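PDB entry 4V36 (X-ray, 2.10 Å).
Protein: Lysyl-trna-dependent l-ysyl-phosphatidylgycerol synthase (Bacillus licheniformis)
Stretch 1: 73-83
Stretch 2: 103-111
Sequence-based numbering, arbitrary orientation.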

# COMPACT_ATOMS: atom_id res chain seq x y z
N SER A 73 -19.89 -5.72 10.88
CA SER A 73 -20.68 -5.74 9.65
C SER A 73 -19.92 -6.39 8.50
O SER A 73 -20.43 -6.47 7.38
CB SER A 73 -21.10 -4.32 9.27
OG SER A 73 -21.96 -3.75 10.24
N PHE A 74 -18.71 -6.86 8.78
CA PHE A 74 -17.88 -7.50 7.77
C PHE A 74 -18.49 -8.80 7.20
O PHE A 74 -18.44 -9.01 5.99
CB PHE A 74 -16.48 -7.79 8.31
CG PHE A 74 -15.59 -6.58 8.40
CD1 PHE A 74 -16.08 -5.32 8.10
CD2 PHE A 74 -14.27 -6.71 8.78
CE1 PHE A 74 -15.27 -4.21 8.18
CE2 PHE A 74 -13.45 -5.60 8.86
CZ PHE A 74 -13.95 -4.35 8.56
N PRO A 75 -19.05 -9.67 8.06
CA PRO A 75 -19.70 -10.85 7.46
C PRO A 75 -20.88 -10.48 6.57
O PRO A 75 -21.16 -11.18 5.60
CB PRO A 75 -20.17 -11.65 8.68
CG PRO A 75 -19.26 -11.24 9.77
CD PRO A 75 -19.00 -9.78 9.53
N LEU A 76 -21.56 -9.39 6.90
CA LEU A 76 -22.72 -8.95 6.14
C LEU A 76 -22.35 -8.44 4.75
O LEU A 76 -22.97 -8.82 3.76
CB LEU A 76 -23.48 -7.86 6.91
CG LEU A 76 -24.70 -7.27 6.20
CD1 LEU A 76 -25.71 -8.35 5.86
CD2 LEU A 76 -25.34 -6.19 7.05
N VAL A 77 -21.33 -7.58 4.69
CA VAL A 77 -20.94 -6.98 3.42
C VAL A 77 -20.32 -8.01 2.48
O VAL A 77 -20.50 -7.95 1.26
CB VAL A 77 -19.96 -5.79 3.63
CG1 VAL A 77 -18.67 -6.26 4.31
CG2 VAL A 77 -19.66 -5.10 2.32
N ILE A 78 -19.59 -8.97 3.04
CA ILE A 78 -18.99 -10.03 2.25
C ILE A 78 -20.08 -10.94 1.69
O ILE A 78 -20.01 -11.37 0.54
CB ILE A 78 -17.99 -10.86 3.08
CG1 ILE A 78 -16.79 -9.99 3.48
CG2 ILE A 78 -17.51 -12.07 2.30
CD1 ILE A 78 -15.80 -10.69 4.38
N LYS A 79 -21.09 -11.21 2.52
CA LYS A 79 -22.22 -12.03 2.11
C LYS A 79 -23.00 -11.38 0.97
O LYS A 79 -23.34 -12.04 -0.01
CB LYS A 79 -23.14 -12.28 3.31
CG LYS A 79 -24.34 -13.16 3.01
CD LYS A 79 -25.17 -13.39 4.26
CE LYS A 79 -26.37 -14.28 3.99
NZ LYS A 79 -27.19 -14.49 5.22
N GLU A 80 -23.28 -10.09 1.11
CA GLU A 80 -24.03 -9.35 0.10
C GLU A 80 -23.25 -9.20 -1.20
O GLU A 80 -23.80 -9.34 -2.29
CB GLU A 80 -24.43 -7.97 0.63
CG GLU A 80 -25.42 -8.01 1.78
CD GLU A 80 -25.69 -6.64 2.36
OE1 GLU A 80 -24.99 -5.67 1.97
OE2 GLU A 80 -26.61 -6.51 3.20
N PHE A 81 -21.96 -8.90 -1.08
CA PHE A 81 -21.10 -8.70 -2.25
C PHE A 81 -20.96 -9.99 -3.06
O PHE A 81 -21.08 -9.97 -4.28
CB PHE A 81 -19.72 -8.20 -1.82
CG PHE A 81 -18.79 -7.94 -2.97
CD1 PHE A 81 -18.92 -6.81 -3.75
CD2 PHE A 81 -17.77 -8.84 -3.27
CE1 PHE A 81 -18.06 -6.57 -4.81
CE2 PHE A 81 -16.91 -8.61 -4.32
CZ PHE A 81 -17.06 -7.47 -5.09
N LEU A 82 -20.71 -11.10 -2.37
CA LEU A 82 -20.57 -12.39 -3.03
C LEU A 82 -21.89 -12.84 -3.65
O LEU A 82 -21.91 -13.45 -4.72
CB LEU A 82 -20.07 -13.45 -2.05
CG LEU A 82 -18.60 -13.34 -1.62
CD1 LEU A 82 -18.27 -14.36 -0.55
CD2 LEU A 82 -17.70 -13.52 -2.82
N HIS A 83 -23.00 -12.53 -2.98
CA HIS A 83 -24.32 -12.87 -3.49
C HIS A 83 -24.64 -12.06 -4.74
O HIS A 83 -25.16 -12.59 -5.72
CB HIS A 83 -25.39 -12.64 -2.42
CG HIS A 83 -26.78 -12.97 -2.87
ND1 HIS A 83 -27.60 -12.05 -3.49
CD2 HIS A 83 -27.49 -14.12 -2.81
CE1 HIS A 83 -28.75 -12.62 -3.78
NE2 HIS A 83 -28.71 -13.88 -3.38
N ALA A 103 -11.44 -16.38 8.60
CA ALA A 103 -12.69 -17.06 8.94
C ALA A 103 -13.86 -16.52 8.13
O ALA A 103 -14.83 -17.23 7.88
CB ALA A 103 -12.97 -16.92 10.43
N LEU A 104 -13.76 -15.26 7.72
CA LEU A 104 -14.81 -14.61 6.94
C LEU A 104 -14.93 -15.21 5.55
O LEU A 104 -16.02 -15.25 4.97
CB LEU A 104 -14.54 -13.11 6.84
CG LEU A 104 -14.50 -12.30 8.14
CD1 LEU A 104 -14.05 -10.88 7.88
CD2 LEU A 104 -15.87 -12.32 8.81
N TYR A 105 -13.81 -15.67 5.00
CA TYR A 105 -13.77 -16.15 3.63
C TYR A 105 -13.76 -17.68 3.55
O TYR A 105 -14.14 -18.26 2.54
CB TYR A 105 -12.55 -15.58 2.90
CG TYR A 105 -12.39 -14.09 3.07
CD1 TYR A 105 -13.10 -13.20 2.28
CD2 TYR A 105 -11.54 -13.57 4.04
CE1 TYR A 105 -12.96 -11.83 2.43
CE2 TYR A 105 -11.39 -12.21 4.20
CZ TYR A 105 -12.10 -11.34 3.40
OH TYR A 105 -11.96 -9.99 3.56
N HIS A 106 -13.32 -18.32 4.63
CA HIS A 106 -13.23 -19.77 4.67
C HIS A 106 -14.61 -20.42 4.59
O HIS A 106 -14.76 -21.52 4.06
CB HIS A 106 -12.50 -20.23 5.94
CG HIS A 106 -12.24 -21.70 5.99
ND1 HIS A 106 -12.23 -22.50 4.86
CD2 HIS A 106 -11.99 -22.53 7.03
CE1 HIS A 106 -11.98 -23.75 5.21
NE2 HIS A 106 -11.83 -23.79 6.52
N ASP A 107 -15.61 -19.73 5.12
CA ASP A 107 -16.98 -20.24 5.13
C ASP A 107 -17.58 -20.26 3.73
O ASP A 107 -18.57 -20.95 3.48
CB ASP A 107 -17.86 -19.42 6.07
CG ASP A 107 -17.48 -19.59 7.53
OD1 ASP A 107 -17.01 -20.69 7.89
OD2 ASP A 107 -17.66 -18.64 8.31
N PHE A 108 -16.99 -19.50 2.81
CA PHE A 108 -17.45 -19.47 1.43
C PHE A 108 -16.57 -20.35 0.55
O PHE A 108 -16.63 -20.27 -0.68
CB PHE A 108 -17.47 -18.04 0.90
CG PHE A 108 -18.46 -17.15 1.60
CD1 PHE A 108 -19.79 -17.12 1.20
CD2 PHE A 108 -18.07 -16.35 2.66
CE1 PHE A 108 -20.70 -16.30 1.84
CE2 PHE A 108 -18.97 -15.53 3.31
CZ PHE A 108 -20.29 -15.51 2.90
N GLY A 109 -15.76 -21.20 1.18
CA GLY A 109 -14.93 -22.14 0.46
C GLY A 109 -13.75 -21.51 -0.25
O GLY A 109 -13.36 -21.94 -1.33
N TYR A 110 -13.16 -20.49 0.37
CA TYR A 110 -12.00 -19.82 -0.20
C TYR A 110 -10.70 -20.42 0.32
O TYR A 110 -10.61 -20.85 1.48
CB TYR A 110 -12.03 -18.32 0.10
CG TYR A 110 -12.82 -17.51 -0.90
CD1 TYR A 110 -14.18 -17.30 -0.73
CD2 TYR A 110 -12.20 -16.96 -2.01
CE1 TYR A 110 -14.91 -16.56 -1.65
CE2 TYR A 110 -12.92 -16.22 -2.93
CZ TYR A 110 -14.27 -16.03 -2.75
OH TYR A 110 -14.99 -15.29 -3.66
N ARG A 111 -9.69 -20.45 -0.54
CA ARG A 111 -8.35 -20.89 -0.15
C ARG A 111 -7.43 -19.68 -0.06
O ARG A 111 -7.74 -18.62 -0.59
CB ARG A 111 -7.81 -21.91 -1.16
CG ARG A 111 -8.61 -23.20 -1.20
CD ARG A 111 -8.29 -24.03 -2.43
NE ARG A 111 -9.05 -25.28 -2.45
CZ ARG A 111 -9.13 -26.09 -3.50
NH1 ARG A 111 -8.50 -25.78 -4.63
NH2 ARG A 111 -9.85 -27.20 -3.43

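The centre of this contact is built from Ile78 and Leu82, one helical turn apart on the helix of the first stretch, set against Leu104 and Phe108, four residues apart on the second. All four point toward the opposing stretch along CA to CB, and no hydrogen bond crosses between the two segments: what joins them is apolar packing, burying 403 Å² in sum.

Ile78 is buried and reaches three partners. Its chi1 of -66° (m) and chi2 of 176° (t) extend CD1 to 3.7 Å from Leu104 CB and 3.6 Å from Tyr105 CE1, while its CG2 lies 3.9 Å from Phe108 CE2. A beta-branched side chain suits this position because its two arms bear on different neighbours at once. Leu82, also m,t, does related work one turn later. Its CD1 sits 3.6 Å from the centroid of the Phe108 ring, 15° off the normal, a CH-pi contact over the ring face; the closest ring atom is Phe108 CG, 3.5 Å from Leu82 CD1. The same methyl comes within 4.2 Å of Tyr110 CE1, so it packs against two aromatic rings.

Leu104 plays the corresponding part on the second stretch. It too is m,t, and its methyls divide between neighbours: Leu104 CD2 meets Pro75 CG at 3.7 Å, and Leu104 CD1 meets Phe74 CB at 4.0 Å. Here the backbones come close, with Pro75 CA and Leu104 CA 6.2 Å apart; at Lys79 and Phe108 the CA atoms are 8.9 Å apart, and the Phe108 ring occupies much of the wider gap. The compact Pro75 ring gives Leu104 an apolar surface at an exposed margin, while the Phe74 ring leads away after its CB has made the contact.

The second stretch reaches Tyr110 through a type I turn from His106 to Gly109, closed by Gly109 N to His106 O at 3.1 Å. Gly109, with phi 73°, occupies a conformation that favours glycine, and Tyr110 follows, pointing back toward the helix.

At the edges, polar groups tolerate the apolar contact without pairing across it. Lys79 CA lies 4.1 Å from Phe108 CZ. The lysine side chain then runs fully extended, all four chi angles t, so that its amine leads away from the other stretch. Tyr110 OH lies 3.3 Å from Leu82 CD2, and both this hydroxyl and that of Tyr105 are hydrogen-bonded elsewhere in the structure. The rule is economical: rings and methyls make the joint, while these tyrosine hydroxyls are satisfied outside it.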